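PDB 4MDB: mariner Mos1 transposase from Drosophila mauritiana, which cuts the Mos1 transposon out of DNA and inserts it at a new site, using divalent metal ions held in its RNase H-like catalytic domain. Local coordinates for residues A[76-86]-A[105-114]. The protein carries 1 engineered substitution. Residues are numbered along the deposited sequence; the frame is centred on the assembly and turned at random. Where two conformers were deposited one is given.
Sequences WWDQSGVIYYE and NLNRALQRKR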
loop_
_atom_site.group_PDB
_atom_site.type_symbol
_atom_site.label_atom_id
_atom_site.label_comp_id
_atom_site.label_asym_id
_atom_site.label_seq_id
_atom_site.Cartn_x
_atom_site.Cartn_y
_atom_site.Cartn_z
ATOM N N TRP A 76 1.038 2.302 5.723
ATOM C CA TRP A 76 0.921 3.299 4.647
ATOM C C TRP A 76 2.229 4.057 4.521
ATOM O O TRP A 76 2.831 4.392 5.513
ATOM C CB TRP A 76 -0.238 4.269 4.832
ATOM C CG TRP A 76 -1.556 3.621 4.926
ATOM C CD1 TRP A 76 -2.418 3.376 3.890
ATOM C CD2 TRP A 76 -2.145 2.987 6.076
ATOM N NE1 TRP A 76 -3.529 2.686 4.326
ATOM C CE2 TRP A 76 -3.387 2.479 5.678
ATOM C CE3 TRP A 76 -1.772 2.892 7.442
ATOM C CZ2 TRP A 76 -4.230 1.790 6.563
ATOM C CZ3 TRP A 76 -2.603 2.193 8.310
ATOM C CH2 TRP A 76 -3.807 1.674 7.856
ATOM N N TRP A 77 2.622 4.335 3.279
ATOM C CA TRP A 77 3.940 4.871 2.982
ATOM C C TRP A 77 3.993 5.594 1.673
ATOM O O TRP A 77 3.075 5.478 0.868
ATOM C CB TRP A 77 4.992 3.801 3.054
ATOM C CG TRP A 77 4.812 2.652 2.058
ATOM C CD1 TRP A 77 3.880 1.675 2.131
ATOM C CD2 TRP A 77 5.582 2.390 0.874
ATOM N NE1 TRP A 77 4.033 0.796 1.078
ATOM C CE2 TRP A 77 5.083 1.190 0.306
ATOM C CE3 TRP A 77 6.664 3.003 0.268
ATOM C CZ2 TRP A 77 5.624 0.650 -0.885
ATOM C CZ3 TRP A 77 7.230 2.454 -0.847
ATOM C CH2 TRP A 77 6.710 1.279 -1.432
ATOM N N ASP A 78 5.048 6.380 1.466
ATOM C CA ASP A 78 5.289 7.056 0.224
ATOM C C ASP A 78 6.775 7.042 -0.094
ATOM O O ASP A 78 7.531 6.281 0.497
ATOM C CB ASP A 78 4.643 8.441 0.255
ATOM C CG ASP A 78 5.416 9.440 1.189
ATOM O OD1 ASP A 78 6.427 9.037 1.766
ATOM O OD2 ASP A 78 5.087 10.648 1.156
ATOM N N GLN A 79 7.203 7.842 -1.068
ATOM C CA GLN A 79 8.547 7.731 -1.558
ATOM C C GLN A 79 9.535 8.239 -0.512
ATOM O O GLN A 79 10.737 8.017 -0.716
ATOM C CB GLN A 79 8.713 8.542 -2.855
ATOM C CG GLN A 79 8.486 9.994 -2.657
ATOM C CD GLN A 79 8.886 10.779 -3.879
ATOM O OE1 GLN A 79 8.412 10.495 -4.970
ATOM N NE2 GLN A 79 9.731 11.781 -3.700
ATOM N N SER A 80 9.063 8.831 0.582
ATOM C CA SER A 80 9.917 9.384 1.642
ATOM C C SER A 80 10.030 8.467 2.843
ATOM O O SER A 80 10.819 8.741 3.738
ATOM C CB SER A 80 9.409 10.740 2.067
ATOM O OG SER A 80 9.505 11.631 0.941
ATOM N N GLY A 81 9.220 7.431 2.876
ATOM C CA GLY A 81 9.188 6.508 4.030
ATOM C C GLY A 81 7.810 6.151 4.527
ATOM O O GLY A 81 6.815 6.518 3.981
ATOM N N VAL A 82 7.772 5.381 5.603
ATOM C CA VAL A 82 6.549 5.017 6.245
ATOM C C VAL A 82 5.863 6.191 6.920
ATOM O O VAL A 82 6.534 6.923 7.731
ATOM C CB VAL A 82 6.813 3.836 7.250
ATOM C CG1 VAL A 82 5.587 3.590 8.068
ATOM C CG2 VAL A 82 7.306 2.628 6.465
ATOM N N ILE A 83 4.599 6.419 6.643
ATOM C CA ILE A 83 3.822 7.506 7.211
ATOM C C ILE A 83 3.187 7.097 8.540
ATOM O O ILE A 83 3.245 7.815 9.546
ATOM C CB ILE A 83 2.820 8.076 6.185
ATOM C CG1 ILE A 83 3.580 8.603 4.939
ATOM C CG2 ILE A 83 1.939 9.184 6.765
ATOM C CD1 ILE A 83 2.756 8.673 3.672
ATOM N N TYR A 84 2.546 5.916 8.567
ATOM C CA TYR A 84 1.703 5.524 9.633
ATOM C C TYR A 84 1.547 4.035 9.537
ATOM O O TYR A 84 1.521 3.498 8.456
ATOM C CB TYR A 84 0.363 6.183 9.572
ATOM C CG TYR A 84 -0.596 5.787 10.658
ATOM C CD1 TYR A 84 -0.330 6.122 11.975
ATOM C CD2 TYR A 84 -1.736 5.037 10.415
ATOM C CE1 TYR A 84 -1.239 5.823 12.992
ATOM C CE2 TYR A 84 -2.647 4.754 11.413
ATOM C CZ TYR A 84 -2.369 5.131 12.701
ATOM O OH TYR A 84 -3.242 4.754 13.675
ATOM N N TYR A 85 1.533 3.339 10.646
ATOM C CA TYR A 85 1.083 1.921 10.651
ATOM C C TYR A 85 0.398 1.546 11.938
ATOM O O TYR A 85 0.570 2.213 12.982
ATOM C CB TYR A 85 2.251 0.979 10.369
ATOM C CG TYR A 85 3.189 0.677 11.536
ATOM C CD1 TYR A 85 4.315 1.455 11.774
ATOM C CD2 TYR A 85 2.959 -0.418 12.368
ATOM C CE1 TYR A 85 5.184 1.167 12.825
ATOM C CE2 TYR A 85 3.797 -0.697 13.443
ATOM C CZ TYR A 85 4.916 0.074 13.654
ATOM O OH TYR A 85 5.732 -0.193 14.721
ATOM N N GLU A 86 -0.419 0.513 11.826
ATOM C CA GLU A 86 -1.039 -0.140 13.011
ATOM C C GLU A 86 -0.763 -1.613 12.988
ATOM O O GLU A 86 -0.723 -2.252 11.917
ATOM C CB GLU A 86 -2.532 0.145 13.045
ATOM C CG GLU A 86 -2.925 1.587 13.271
ATOM C CD GLU A 86 -4.414 1.797 13.350
ATOM O OE1 GLU A 86 -5.162 0.761 13.313
ATOM O OE2 GLU A 86 -4.888 2.976 13.347
ATOM N N ASN A 105 -6.739 8.545 11.031
ATOM C CA ASN A 105 -5.494 8.626 11.730
ATOM C C ASN A 105 -4.298 8.834 10.792
ATOM O O ASN A 105 -3.392 9.530 11.081
ATOM C CB ASN A 105 -5.301 7.356 12.534
ATOM C CG ASN A 105 -6.362 7.208 13.596
ATOM O OD1 ASN A 105 -6.969 8.183 13.941
ATOM N ND2 ASN A 105 -6.595 5.997 14.112
ATOM N N LEU A 106 -4.344 8.186 9.625
ATOM C CA LEU A 106 -3.304 8.312 8.636
ATOM C C LEU A 106 -3.224 9.770 8.183
ATOM O O LEU A 106 -2.141 10.266 7.994
ATOM C CB LEU A 106 -3.599 7.392 7.387
ATOM C CG LEU A 106 -2.807 7.689 6.077
ATOM C CD1 LEU A 106 -1.336 7.533 6.207
ATOM C CD2 LEU A 106 -3.200 6.643 4.977
ATOM N N ASN A 107 -4.365 10.421 8.000
ATOM C CA ASN A 107 -4.412 11.804 7.555
ATOM C C ASN A 107 -3.726 12.671 8.641
ATOM O O ASN A 107 -3.013 13.608 8.303
ATOM C CB ASN A 107 -5.864 12.239 7.344
ATOM C CG ASN A 107 -5.992 13.658 6.900
ATOM O OD1 ASN A 107 -6.640 14.528 7.579
ATOM N ND2 ASN A 107 -5.388 13.945 5.858
ATOM N N ARG A 108 -3.945 12.372 9.899
ATOM C CA ARG A 108 -3.256 13.121 10.960
ATOM C C ARG A 108 -1.732 12.974 10.872
ATOM O O ARG A 108 -1.005 13.970 10.910
ATOM C CB ARG A 108 -3.769 12.679 12.335
ATOM C CG ARG A 108 -5.212 13.012 12.645
ATOM C CD ARG A 108 -5.213 13.236 14.172
ATOM N NE ARG A 108 -6.526 13.448 14.742
ATOM C CZ ARG A 108 -6.734 13.994 15.940
ATOM N NH1 ARG A 108 -5.708 14.418 16.697
ATOM N NH2 ARG A 108 -7.984 14.130 16.383
ATOM N N ALA A 109 -1.239 11.742 10.655
ATOM C CA ALA A 109 0.147 11.481 10.454
ATOM C C ALA A 109 0.721 12.217 9.246
ATOM O O ALA A 109 1.797 12.780 9.305
ATOM C CB ALA A 109 0.389 9.996 10.337
ATOM N N LEU A 110 -0.024 12.233 8.136
ATOM C CA LEU A 110 0.391 12.860 6.898
ATOM C C LEU A 110 0.558 14.392 7.134
ATOM O O LEU A 110 1.554 14.969 6.681
ATOM C CB LEU A 110 -0.706 12.680 5.884
ATOM C CG LEU A 110 -0.526 12.486 4.415
ATOM C CD1 LEU A 110 0.768 11.824 3.996
ATOM C CD2 LEU A 110 -1.683 11.529 4.049
ATOM N N GLN A 111 -0.373 14.997 7.860
ATOM C CA GLN A 111 -0.278 16.446 8.182
ATOM C C GLN A 111 0.994 16.788 8.963
ATOM O O GLN A 111 1.690 17.781 8.704
ATOM C CB GLN A 111 -1.443 16.867 9.057
ATOM C CG GLN A 111 -2.368 17.874 8.478
ATOM C CD GLN A 111 -3.297 17.229 7.544
ATOM O OE1 GLN A 111 -2.906 16.830 6.450
ATOM N NE2 GLN A 111 -4.532 17.085 7.964
ATOM N N ARG A 112 1.292 15.946 9.929
ATOM C CA ARG A 112 2.460 16.095 10.755
ATOM C C ARG A 112 3.778 15.812 10.056
ATOM O O ARG A 112 4.803 16.431 10.345
ATOM C CB ARG A 112 2.296 15.163 11.969
ATOM C CG ARG A 112 3.425 15.294 12.997
ATOM C CD ARG A 112 3.102 14.482 14.260
ATOM N NE ARG A 112 2.920 13.054 13.981
ATOM C CZ ARG A 112 3.873 12.194 13.754
ATOM N NH1 ARG A 112 5.166 12.522 13.757
ATOM N NH2 ARG A 112 3.527 10.940 13.495
ATOM N N LYS A 113 3.806 14.841 9.126
ATOM C CA LYS A 113 5.069 14.359 8.553
ATOM C C LYS A 113 5.346 14.786 7.118
ATOM O O LYS A 113 6.452 14.603 6.648
ATOM C CB LYS A 113 5.120 12.839 8.587
ATOM C CG LYS A 113 5.430 12.271 9.938
ATOM C CD LYS A 113 5.008 10.835 9.916
ATOM C CE LYS A 113 6.120 10.024 9.267
ATOM N NZ LYS A 113 7.421 10.390 9.873
ATOM N N ARG A 114 4.330 15.298 6.452
ATOM C CA ARG A 114 4.417 15.738 5.069
ATOM C C ARG A 114 3.899 17.149 4.857
ATOM O O ARG A 114 2.756 17.389 4.443
ATOM C CB ARG A 114 3.677 14.735 4.186
ATOM C CG ARG A 114 4.236 13.332 4.277
ATOM C CD ARG A 114 5.575 13.127 3.580
ATOM N NE ARG A 114 6.049 11.742 3.569
ATOM C CZ ARG A 114 6.720 11.126 4.539
ATOM N NH1 ARG A 114 7.025 11.747 5.699
ATOM N NH2 ARG A 114 7.069 9.893 4.428
HETATM O O HOH W 1 8.369 8.863 6.807
#
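In the RNase H-like fold of this catalytic domain, the beta hairpin 76-86 at one border of the central sheet packs against helix 96-113 through its last turns, and Arg114, just past the helix end, ties down the hairpin turn by a salt bridge to Asp78. The grip is side-on: NE of Arg114 gives a 2.8 Å bond to OD2 of Asp78 from the syn side, tilted out of the carboxylate plane, and NH2 meets OD1 of Asp78 from above that plane at 2.9 Å. Both oxygens lie close to the guanidinium plane, while the carboxylate is turned 28° from it. OD1 also accepts from Ser80 N, on the opposite face of the carboxylate, closing an Asx turn inside the type I turn 78-81. A bend at chi2 (-73°) carries the Arg114 guanidinium between Ser80 CB on one face and Ile83 CG1 on the other; its NH1 bonds back to Lys113 O, and a water links NH2 to Val82 O.

Farther along, the packing is apolar. CD2 of Leu106 sits over the five-membered ring of Trp76, 3.7 Å from its centroid, a CH-pi contact. CD1 of Leu106 reaches Ile83 CG2 at 3.7 Å, and CD1 of Leu110 meets Ile83 CD1; Val33 of strand 32-42 touches both Ile83 and Leu110. A classic beta bulge sets Ile83 and Tyr84 together opposite Trp76. Tyr84 CB rests on Ala109 CB (3.9 Å), Asn105 CB approaches Tyr84 OH at 3.5 Å, and Asn105 C and Leu106 N lie over one face of the Tyr84 ring.

The two bonds to Asp78 and the one from NH1 to Lys113 O fix the rotation of the buried Arg114 guanidinium, and the paired carboxylate probably offsets its charge.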